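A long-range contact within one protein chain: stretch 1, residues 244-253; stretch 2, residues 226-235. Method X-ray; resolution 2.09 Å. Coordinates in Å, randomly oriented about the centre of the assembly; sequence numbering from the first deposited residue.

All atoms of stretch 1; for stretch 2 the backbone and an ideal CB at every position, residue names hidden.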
# COMPACT_ATOMS: atom_id res chain seq x y z
N PHE A 244 -0.67 -10.90 5.97
CA PHE A 244 -0.94 -10.84 7.39
C PHE A 244 -2.40 -11.18 7.72
O PHE A 244 -2.71 -11.90 8.66
CB PHE A 244 -0.56 -9.45 7.93
CG PHE A 244 -0.85 -9.26 9.41
CD1 PHE A 244 -2.07 -8.77 9.84
CD2 PHE A 244 0.12 -9.57 10.38
CE1 PHE A 244 -2.34 -8.61 11.21
CE2 PHE A 244 -0.14 -9.40 11.73
CZ PHE A 244 -1.37 -8.94 12.15
N TYR A 245 -3.31 -10.62 6.97
CA TYR A 245 -4.71 -10.85 7.22
C TYR A 245 -5.20 -12.22 6.81
O TYR A 245 -6.24 -12.66 7.25
CB TYR A 245 -5.56 -9.74 6.58
CG TYR A 245 -5.41 -8.47 7.35
CD1 TYR A 245 -6.00 -8.32 8.58
CD2 TYR A 245 -4.65 -7.43 6.86
CE1 TYR A 245 -5.84 -7.17 9.35
CE2 TYR A 245 -4.48 -6.28 7.60
CZ TYR A 245 -5.10 -6.14 8.84
OH TYR A 245 -4.95 -4.97 9.54
N ARG A 246 -4.44 -12.93 5.98
CA ARG A 246 -4.75 -14.33 5.70
C ARG A 246 -4.47 -15.15 6.96
O ARG A 246 -5.12 -16.16 7.22
CB ARG A 246 -3.95 -14.85 4.52
CG ARG A 246 -4.25 -14.07 3.26
CD ARG A 246 -3.65 -14.77 2.07
NE ARG A 246 -3.75 -14.00 0.84
CZ ARG A 246 -3.48 -14.49 -0.36
NH1 ARG A 246 -3.09 -15.73 -0.47
NH2 ARG A 246 -3.58 -13.73 -1.45
N ILE A 247 -3.52 -14.71 7.78
CA ILE A 247 -3.21 -15.43 9.01
C ILE A 247 -4.39 -15.20 9.96
O ILE A 247 -4.91 -16.14 10.60
CB ILE A 247 -1.91 -14.95 9.68
CG1 ILE A 247 -0.70 -15.08 8.75
CG2 ILE A 247 -1.62 -15.78 10.93
CD1 ILE A 247 0.50 -14.30 9.28
N VAL A 248 -4.80 -13.95 10.03
CA VAL A 248 -5.95 -13.56 10.87
C VAL A 248 -7.17 -14.38 10.50
O VAL A 248 -7.84 -14.95 11.39
CB VAL A 248 -6.26 -12.08 10.75
CG1 VAL A 248 -7.48 -11.74 11.61
CG2 VAL A 248 -5.08 -11.22 11.19
N ALA A 249 -7.46 -14.45 9.19
CA ALA A 249 -8.58 -15.29 8.69
C ALA A 249 -8.44 -16.76 9.08
O ALA A 249 -9.42 -17.40 9.47
CB ALA A 249 -8.70 -15.16 7.18
N ASN A 250 -7.22 -17.30 9.02
CA ASN A 250 -7.00 -18.67 9.45
C ASN A 250 -7.30 -18.84 10.94
O ASN A 250 -7.90 -19.85 11.32
CB ASN A 250 -5.58 -19.18 9.17
CG ASN A 250 -5.34 -19.53 7.70
OD1 ASN A 250 -6.27 -19.68 6.91
ND2 ASN A 250 -4.07 -19.71 7.35
N TYR A 251 -6.86 -17.87 11.76
CA TYR A 251 -7.17 -17.89 13.17
C TYR A 251 -8.71 -17.94 13.42
O TYR A 251 -9.21 -18.81 14.13
CB TYR A 251 -6.58 -16.68 13.91
CG TYR A 251 -7.01 -16.73 15.35
CD1 TYR A 251 -8.20 -16.14 15.76
CD2 TYR A 251 -6.27 -17.43 16.29
CE1 TYR A 251 -8.64 -16.24 17.08
CE2 TYR A 251 -6.68 -17.55 17.60
CZ TYR A 251 -7.87 -16.96 18.00
OH TYR A 251 -8.26 -17.10 19.32
N TYR A 252 -9.44 -17.01 12.85
CA TYR A 252 -10.90 -16.98 13.08
C TYR A 252 -11.67 -18.19 12.50
O TYR A 252 -12.67 -18.61 13.08
CB TYR A 252 -11.50 -15.64 12.63
CG TYR A 252 -11.10 -14.50 13.55
CD1 TYR A 252 -11.48 -14.50 14.89
CD2 TYR A 252 -10.37 -13.43 13.09
CE1 TYR A 252 -11.12 -13.47 15.74
CE2 TYR A 252 -9.99 -12.38 13.94
CZ TYR A 252 -10.34 -12.42 15.26
OH TYR A 252 -9.97 -11.41 16.10
N GLN A 253 -11.19 -18.79 11.42
CA GLN A 253 -11.81 -19.99 10.84
C GLN A 253 -11.64 -21.11 11.87
O GLN A 253 -12.56 -21.92 12.11
CB GLN A 253 -11.18 -20.34 9.49
CG GLN A 253 -11.73 -21.60 8.83
CD GLN A 253 -13.24 -21.52 8.60
OE1 GLN A 253 -13.67 -21.10 7.55
NE2 GLN A 253 -14.05 -21.88 9.62
N UNK A 226 -19.11 -12.69 7.77
CA UNK A 226 -18.06 -11.68 7.80
C UNK A 226 -16.67 -12.30 7.55
O UNK A 226 -15.86 -11.72 6.84
CB UNK A 226 -18.08 -10.95 9.14
N UNK A 227 -16.42 -13.47 8.13
CA UNK A 227 -15.18 -14.19 7.87
C UNK A 227 -14.98 -14.43 6.38
O UNK A 227 -13.87 -14.25 5.86
CB UNK A 227 -15.17 -15.52 8.62
N UNK A 228 -16.04 -14.83 5.69
CA UNK A 228 -15.93 -15.08 4.24
C UNK A 228 -15.45 -13.80 3.52
O UNK A 228 -14.67 -13.85 2.54
CB UNK A 228 -17.27 -15.54 3.67
N UNK A 229 -15.87 -12.64 4.00
CA UNK A 229 -15.43 -11.38 3.42
C UNK A 229 -13.99 -11.09 3.74
O UNK A 229 -13.28 -10.54 2.92
CB UNK A 229 -16.31 -10.23 3.91
N UNK A 230 -13.59 -11.39 4.96
CA UNK A 230 -12.20 -11.22 5.36
C UNK A 230 -11.31 -12.13 4.47
O UNK A 230 -10.27 -11.71 4.00
CB UNK A 230 -12.02 -11.55 6.84
N UNK A 231 -11.73 -13.37 4.27
CA UNK A 231 -11.02 -14.30 3.38
C UNK A 231 -10.91 -13.73 1.98
O UNK A 231 -9.81 -13.62 1.43
CB UNK A 231 -11.73 -15.66 3.34
N UNK A 232 -12.04 -13.32 1.42
CA UNK A 232 -12.04 -12.76 0.08
C UNK A 232 -11.18 -11.52 -0.04
O UNK A 232 -10.35 -11.37 -0.97
CB UNK A 232 -13.47 -12.43 -0.35
N UNK A 233 -11.36 -10.61 0.89
CA UNK A 233 -10.61 -9.35 0.86
C UNK A 233 -9.11 -9.63 0.93
O UNK A 233 -8.34 -9.06 0.17
CB UNK A 233 -11.04 -8.44 2.01
N UNK A 234 -8.70 -10.53 1.82
CA UNK A 234 -7.28 -10.84 2.05
C UNK A 234 -6.64 -11.62 0.88
O UNK A 234 -5.42 -11.66 0.75
CB UNK A 234 -7.14 -11.65 3.34
N UNK A 235 -7.47 -12.20 0.02
CA UNK A 235 -7.01 -13.00 -1.09
C UNK A 235 -7.25 -12.34 -2.41
O UNK A 235 -6.95 -12.90 -3.43
CB UNK A 235 -7.69 -14.37 -1.07

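The two helices pack nearly antiparallel, their axes 8.8 Å apart at closest approach with 157° between their directions, so stretch 2 meets stretch 1 along a recurring stripe: 227, 230, 231 and 234.

Position 226 has nothing of stretch 1 within 5.5 Å of its ideal CB, so this contact sets no preference; it is Val-226. CA-to-CB of 227 points toward stretch 1, its ideal CB 5.4 Å from Tyr-252 CB. That gap, bordered by Ala-249, Tyr-252 and the backbone of Gln-253, calls for a branched or flexible apolar side chain such as leucine, isoleucine or methionine. Leu-227 fills it in the t, p rotamer, placing CD1 4.2 Å from Ala-249 CB and CD2 3.6 Å from Gln-253 CA.

Positions 228 and 229 see no part of stretch 1, and many residues would serve; they are Glu-228 and Lys-229.

At 230 the CB again points toward stretch 1, with its ideal position 4.9 Å from CB of Ala-249. The small alanine leaves room between Tyr-245 and Val-248 for a medium-sized apolar group. Leu-230 repeats the t, p rotamer of Leu-227; its CD2 lies 3.9 Å from Ala-249 CB and 4.2 Å from Val-248 CG1, while CD1 lies 4.4 Å from Tyr-245 CB.

The ideal CB of 231 is likewise 4.9 Å from Ala-249 CB, but CA-to-CB points sideways. A long side chain could run past the alanine toward OD1 of Asn-250, an acceptor; lysine or arginine would suit. Lys-231 passes with CD 3.7 Å from Ala-249 CB, and its NZ makes a weak hydrogen bond of 3.1 Å to Asn-250 OD1. NZ also donates to a water, 3.0 Å away, which in turn donates to the backbone O of Arg-246, extending the polar link across the helices.

Positions 232 and 233 are out of reach and hold Glu-232 and Ala-233.

At 234 space is tight: the ideal CB is 3.8 Å from Arg-246 CG and 4.0 Å from Tyr-245 C. The backbone O of 234 accepts a hydrogen bond from Arg-246 NE (2.9 Å, 151°), near the guanidinium plane, a bond that does not depend on the side chain. Glycine, alanine, serine or perhaps cysteine would be expected. Ser-234 keeps its CB 4.0 Å from Tyr-245 CB.

Position 235 has its ideal CB 4.2 Å from Arg-246 NH2. The nearby positive charge favours an acidic or polar residue, although an aliphatic stem could also cover the guanidinium. Glu-235 does the latter: its CG lies over one guanidinium face, 3.8 Å from Arg-246 NE.

Stretch 2, residues 226-235: VLEKLKEASE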
# COMPACT_ATOMS: atom_id res chain seq x y z
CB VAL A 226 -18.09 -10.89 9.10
CG1 VAL A 226 -16.99 -9.86 9.10
CG2 VAL A 226 -19.43 -10.17 9.26
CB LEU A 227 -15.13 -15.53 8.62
CG LEU A 227 -13.94 -16.44 8.31
CD1 LEU A 227 -12.60 -15.78 8.63
CD2 LEU A 227 -14.00 -17.72 9.10
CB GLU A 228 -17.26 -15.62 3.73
CG GLU A 228 -17.45 -15.72 2.23
CD GLU A 228 -18.95 -15.77 1.79
OE1 GLU A 228 -19.85 -16.22 2.59
OE2 GLU A 228 -19.24 -15.36 0.62
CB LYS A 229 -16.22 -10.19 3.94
CG LYS A 229 -17.68 -10.20 3.55
CD LYS A 229 -17.91 -9.88 2.08
CE LYS A 229 -19.15 -10.66 1.66
NZ LYS A 229 -19.71 -10.11 0.45
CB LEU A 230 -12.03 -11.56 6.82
CG LEU A 230 -10.58 -11.67 7.27
CD1 LEU A 230 -9.89 -10.34 7.11
CD2 LEU A 230 -10.51 -12.07 8.72
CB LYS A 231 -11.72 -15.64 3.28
CG LYS A 231 -11.65 -16.51 4.52
CD LYS A 231 -10.33 -17.24 4.60
CE LYS A 231 -10.28 -18.28 5.73
NZ LYS A 231 -9.03 -19.10 5.59
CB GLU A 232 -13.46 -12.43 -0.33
CG GLU A 232 -13.58 -11.94 -1.75
CD GLU A 232 -15.01 -11.46 -2.05
OE1 GLU A 232 -15.39 -10.34 -1.69
OE2 GLU A 232 -15.74 -12.23 -2.63
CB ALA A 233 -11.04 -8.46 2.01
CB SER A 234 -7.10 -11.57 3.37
OG SER A 234 -7.70 -12.84 3.33
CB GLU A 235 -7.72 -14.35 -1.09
CG GLU A 235 -7.23 -15.22 0.06
CD GLU A 235 -8.06 -16.48 0.22
OE1 GLU A 235 -8.66 -16.90 -0.76
OE2 GLU A 235 -8.10 -17.05 1.32
O HOH W 1 -6.73 -17.23 5.23
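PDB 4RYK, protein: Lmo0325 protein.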